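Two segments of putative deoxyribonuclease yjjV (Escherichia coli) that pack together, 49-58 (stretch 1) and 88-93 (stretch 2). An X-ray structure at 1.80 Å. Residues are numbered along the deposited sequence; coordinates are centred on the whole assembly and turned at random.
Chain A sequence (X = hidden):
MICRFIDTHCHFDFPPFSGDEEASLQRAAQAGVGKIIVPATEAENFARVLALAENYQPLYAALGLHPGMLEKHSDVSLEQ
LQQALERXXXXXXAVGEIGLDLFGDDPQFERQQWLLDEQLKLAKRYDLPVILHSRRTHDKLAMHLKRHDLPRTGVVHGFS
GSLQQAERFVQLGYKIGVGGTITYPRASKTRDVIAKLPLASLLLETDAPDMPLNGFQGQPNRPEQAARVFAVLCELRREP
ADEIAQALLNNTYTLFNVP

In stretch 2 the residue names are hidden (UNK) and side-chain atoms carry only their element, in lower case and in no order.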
ATOM      1  N   VAL A  49      11.124  -4.923   9.709  1.00 13.73           N
ATOM      2  CA  VAL A  49      10.757  -3.992   8.657  1.00 12.88           C
ATOM      3  C   VAL A  49      11.672  -2.765   8.779  1.00 13.75           C
ATOM      4  O   VAL A  49      12.182  -2.264   7.774  1.00 11.77           O
ATOM      5  CB  VAL A  49       9.250  -3.603   8.761  1.00 11.28           C
ATOM      6  CG1 VAL A  49       8.879  -2.406   7.800  1.00  9.91           C
ATOM      7  CG2 VAL A  49       8.426  -4.819   8.375  1.00  9.35           C
ATOM      8  N   LEU A  50      11.918  -2.317  10.006  1.00 12.79           N
ATOM      9  CA  LEU A  50      12.806  -1.169  10.196  1.00 13.40           C
ATOM     10  C   LEU A  50      14.211  -1.544   9.735  1.00 15.16           C
ATOM     11  O   LEU A  50      14.897  -0.727   9.126  1.00 16.04           O
ATOM     12  CB  LEU A  50      12.855  -0.729  11.665  1.00 14.51           C
ATOM     13  CG  LEU A  50      11.614  -0.000  12.227  1.00 19.61           C
ATOM     14  CD1 LEU A  50      11.970   0.617  13.575  1.00 20.67           C
ATOM     15  CD2 LEU A  50      11.173   1.126  11.299  1.00 18.87           C
ATOM     16  N   ALA A  51      14.647  -2.770  10.030  1.00 13.37           N
ATOM     17  CA  ALA A  51      15.993  -3.203   9.614  1.00 15.16           C
ATOM     18  C   ALA A  51      16.095  -3.202   8.093  1.00 13.42           C
ATOM     19  O   ALA A  51      17.117  -2.796   7.557  1.00 17.89           O
ATOM     20  CB  ALA A  51      16.317  -4.601  10.151  1.00 14.72           C
ATOM     21  N   LEU A  52      15.052  -3.652   7.399  1.00 10.97           N
ATOM     22  CA  LEU A  52      15.074  -3.646   5.939  1.00 12.23           C
ATOM     23  C   LEU A  52      15.274  -2.222   5.441  1.00 14.27           C
ATOM     24  O   LEU A  52      16.121  -1.973   4.571  1.00 12.25           O
ATOM     25  CB  LEU A  52      13.744  -4.182   5.358  1.00 12.89           C
ATOM     26  CG  LEU A  52      13.514  -5.697   5.361  1.00 10.85           C
ATOM     27  CD1 LEU A  52      12.117  -6.037   4.758  1.00 11.34           C
ATOM     28  CD2 LEU A  52      14.651  -6.312   4.518  1.00 12.48           C
ATOM     29  N   ALA A  53      14.499  -1.276   5.985  1.00 11.69           N
ATOM     30  CA  ALA A  53      14.608   0.107   5.518  1.00 14.02           C
ATOM     31  C   ALA A  53      15.951   0.732   5.865  1.00 16.32           C
ATOM     32  O   ALA A  53      16.484   1.531   5.103  1.00 15.91           O
ATOM     33  CB  ALA A  53      13.462   0.972   6.113  1.00 12.86           C
ATOM     34  N   GLU A  54      16.513   0.371   7.012  1.00 13.88           N
ATOM     35  CA  GLU A  54      17.780   0.968   7.378  1.00 18.11           C
ATOM     36  C   GLU A  54      18.959   0.341   6.626  1.00 18.45           C
ATOM     37  O   GLU A  54      19.948   1.020   6.356  1.00 19.29           O
ATOM     38  CB  GLU A  54      17.968   0.843   8.896  1.00 24.98           C
ATOM     39  CG  GLU A  54      18.980   1.824   9.481  1.00 37.19           C
ATOM     40  CD  GLU A  54      19.018   1.772  11.000  1.00 42.00           C
ATOM     41  OE1 GLU A  54      18.212   1.010  11.585  1.00 46.22           O
ATOM     42  OE2 GLU A  54      19.843   2.494  11.611  1.00 44.91           O
ATOM     43  N   ASN A  55      18.857  -0.941   6.274  1.00 16.60           N
ATOM     44  CA  ASN A  55      19.963  -1.634   5.595  1.00 19.80           C
ATOM     45  C   ASN A  55      19.987  -1.651   4.059  1.00 18.79           C
ATOM     46  O   ASN A  55      21.035  -1.905   3.457  1.00 19.17           O
ATOM     47  CB  ASN A  55      20.051  -3.082   6.092  1.00 23.23           C
ATOM     48  CG  ASN A  55      20.503  -3.169   7.540  1.00 25.78           C
ATOM     49  OD1 ASN A  55      21.349  -2.395   7.982  1.00 29.58           O
ATOM     50  ND2 ASN A  55      19.954  -4.111   8.272  1.00 24.28           N
ATOM     51  N   TYR A  56      18.851  -1.393   3.413  1.00 17.30           N
ATOM     52  CA  TYR A  56      18.819  -1.416   1.948  1.00 14.19           C
ATOM     53  C   TYR A  56      18.348  -0.078   1.396  1.00 15.73           C
ATOM     54  O   TYR A  56      17.233   0.367   1.690  1.00 13.36           O
ATOM     55  CB  TYR A  56      17.888  -2.535   1.481  1.00 15.23           C
ATOM     56  CG  TYR A  56      18.338  -3.927   1.926  1.00 14.54           C
ATOM     57  CD1 TYR A  56      19.165  -4.701   1.115  1.00 16.50           C
ATOM     58  CD2 TYR A  56      17.912  -4.476   3.144  1.00 14.90           C
ATOM     59  CE1 TYR A  56      19.547  -5.986   1.492  1.00 14.86           C
ATOM     60  CE2 TYR A  56      18.303  -5.776   3.535  1.00 17.61           C
ATOM     61  CZ  TYR A  56      19.115  -6.515   2.692  1.00 16.67           C
ATOM     62  OH  TYR A  56      19.467  -7.797   3.027  1.00 14.86           O
ATOM     63  N   GLN A  57      19.186   0.575   0.601  1.00 16.27           N
ATOM     64  CA  GLN A  57      18.805   1.869   0.043  1.00 19.41           C
ATOM     65  C   GLN A  57      17.428   1.904  -0.627  1.00 16.93           C
ATOM     66  O   GLN A  57      16.663   2.844  -0.410  1.00 17.96           O
ATOM     67  CB  GLN A  57      19.860   2.369  -0.965  1.00 24.56           C
ATOM     68  CG  GLN A  57      21.143   2.908  -0.341  1.00 33.35           C
ATOM     69  CD  GLN A  57      21.019   4.346   0.191  1.00 39.84           C
ATOM     70  OE1 GLN A  57      22.031   4.984   0.501  1.00 44.74           O
ATOM     71  NE2 GLN A  57      19.787   4.855   0.302  1.00 43.08           N
ATOM     72  N   PRO A  58      17.078   0.880  -1.421  1.00 15.35           N
ATOM     73  CA  PRO A  58      15.771   0.907  -2.083  1.00 16.99           C
ATOM     74  C   PRO A  58      14.527   0.724  -1.225  1.00 15.16           C
ATOM     75  O   PRO A  58      13.440   0.986  -1.692  1.00 15.86           O
ATOM     76  CB  PRO A  58      15.867  -0.249  -3.093  1.00 16.07           C
ATOM     77  CG  PRO A  58      17.320  -0.411  -3.306  1.00 18.11           C
ATOM     78  CD  PRO A  58      17.836  -0.294  -1.886  1.00 16.64           C
ATOM     79  N   UNK A  88      11.079   8.228  15.270  1.00 31.68           N
ATOM     80  CA  UNK A  88      11.102   8.505  13.831  1.00 34.60           C
ATOM     81  C   UNK A  88      12.259   7.929  13.022  1.00 33.48           C
ATOM     82  O   UNK A  88      13.182   8.632  12.656  1.00 29.24           O
ATOM     83  c   UNK A  88      10.561  13.802  12.609  1.00 51.77           C
ATOM     84  n   UNK A  88      10.434  14.260  11.369  1.00 51.63           N
ATOM     85  n   UNK A  88      11.415  12.817  12.883  1.00 49.14           N
ATOM     86  n   UNK A  88       9.851  14.348  13.587  1.00 53.95           N
ATOM     87  c   UNK A  88      11.641  12.286  14.228  1.00 47.78           C
ATOM     88  c   UNK A  88      11.003  10.013  13.588  1.00 37.12           C
ATOM     89  c   UNK A  88      12.072  10.832  14.228  1.00 39.62           C
ATOM     90  N   UNK A  89      12.204   6.629  12.721  1.00 35.20           N
ATOM     91  CA  UNK A  89      13.251   5.955  11.946  1.00 35.54           C
ATOM     92  C   UNK A  89      13.748   6.667  10.691  1.00 37.58           C
ATOM     93  O   UNK A  89      14.859   6.377  10.235  1.00 38.32           O
ATOM     94  c   UNK A  89      11.879   4.321  12.931  1.00 37.60           C
ATOM     95  c   UNK A  89      11.190   5.665  13.191  1.00 36.21           C
ATOM     96  c   UNK A  89      12.629   4.603  11.644  1.00 38.41           C
ATOM     97  N   UNK A  90      12.922   7.548  10.111  1.00 36.07           N
ATOM     98  CA  UNK A  90      13.297   8.353   8.916  1.00 35.82           C
ATOM     99  C   UNK A  90      12.974   7.816   7.528  1.00 34.31           C
ATOM    100  O   UNK A  90      12.487   8.576   6.672  1.00 35.24           O
ATOM    101  c   UNK A  90      14.719   8.690   8.955  1.00 35.67           C
ATOM    102  N   UNK A  91      13.323   6.560   7.260  1.00 24.89           N
ATOM    103  CA  UNK A  91      12.929   5.985   5.987  1.00 21.67           C
ATOM    104  C   UNK A  91      11.554   5.390   6.244  1.00 18.34           C
ATOM    105  O   UNK A  91      11.007   4.665   5.417  1.00 16.92           O
ATOM    106  c   UNK A  91      15.774   4.227   2.931  1.00 18.71           C
ATOM    107  n   UNK A  91      16.522   2.951   2.689  1.00 17.13           N
ATOM    108  c   UNK A  91      16.164   4.704   4.315  1.00 21.44           C
ATOM    109  c   UNK A  91      13.933   4.950   5.489  1.00 19.25           C
ATOM    110  c   UNK A  91      15.139   5.664   4.855  1.00 23.92           C
ATOM    111  N   UNK A  92      11.000   5.707   7.415  1.00 16.04           N
ATOM    112  CA  UNK A  92       9.635   5.276   7.726  1.00 15.25           C
ATOM    113  C   UNK A  92       8.825   6.411   7.118  1.00 14.01           C
ATOM    114  O   UNK A  92       8.969   7.576   7.515  1.00 13.65           O
ATOM    115  c   UNK A  92       9.380   5.189   9.241  1.00 18.07           C
ATOM    116  c   UNK A  92       7.904   5.333   9.540  1.00 18.35           C
ATOM    117  c   UNK A  92       9.862   3.846   9.753  1.00 19.29           C
ATOM    118  N   UNK A  93       7.961   6.091   6.173  1.00 11.05           N
ATOM    119  CA  UNK A  93       7.245   7.154   5.502  1.00 11.25           C
ATOM    120  C   UNK A  93       5.758   7.211   5.704  1.00 13.12           C
ATOM    121  O   UNK A  93       5.109   8.104   5.146  1.00 12.38           O
ATOM    122  c   UNK A  93       8.954   7.257   3.688  1.00 10.65           C
ATOM    123  c   UNK A  93       6.964   5.778   3.393  1.00 13.10           C
ATOM    124  c   UNK A  93       7.481   7.100   3.975  1.00 13.34           C
TER

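Position 88 carries seven side-chain atoms, four carbons and three nitrogens. Three carbons run out in a row to a nitrogen, and that nitrogen leads to a carbon bearing two more nitrogens. This is a guanidinium group. The side chain touches nothing on stretch 1. Its phi is positive, and it is the first residue to leave helical geometry after a helix. The residue is Arg-88.

Position 89 has three side-chain carbons. They close a ring onto the backbone nitrogen, which fits one amino acid alone. The CA-to-CB bond points toward stretch 1, and a ring carbon packs against Leu-50. The residue is Pro-89. Its CG lies 3.7 Å from CD2 of Leu-50.

Position 90 has a single side-chain carbon. It is out of reach of stretch 1, and phi is again positive, at 92°. One carbon and nothing beyond it means Ala-90.

Position 91 has four carbons in a row ending in a nitrogen. The chain is unbranched, and its last atom is a lone nitrogen bonded to one carbon, which marks an amine. CB points toward stretch 1 and lies 4.1 Å from CB of Ala-53. The end nitrogen reaches the backbone carbonyls at the end of the helix and just beyond it. The residue is Lys-91. Its NZ donates a hydrogen bond to O of Ala-53 at 2.8 Å and another to O of Gln-57 at 3.1 Å. O of Tyr-56 is also near, 2.9 Å from NZ. The backbone N of Lys-91 makes a weak hydrogen bond to O of Pro-89, at 3.4 Å.

Position 92 has three carbons, with CB carrying two methyls. CB points sideways, yet one methyl meets Leu-50. The branching at CB gives Val-92. Its CG2 lies 3.4 Å from CD2 of Leu-50.

Position 93 has the same three-carbon branched pattern. It is buried but out of reach of stretch 1. The residue is Val-93, in the strand that begins at Val-92.

The contact has an apolar part and a polar part. The CA-to-CB bond of Leu-50 points sideways to stretch 2, but the end of its side chain comes nearer, and CD2 meets both Pro-89 and Val-92. Ala-53 faces Lys-91 with a small side chain, and their CA atoms are 6.1 Å apart. Tyr-56 is the first residue to leave helical geometry. Carbonyls near a helix C-terminus lack the usual backbone NH partners, and the amine of Lys-91 supplies hydrogens there. Lys-91 has the largest covered area of any residue in the contact.

Stretch 2 88-93: RPAKVV
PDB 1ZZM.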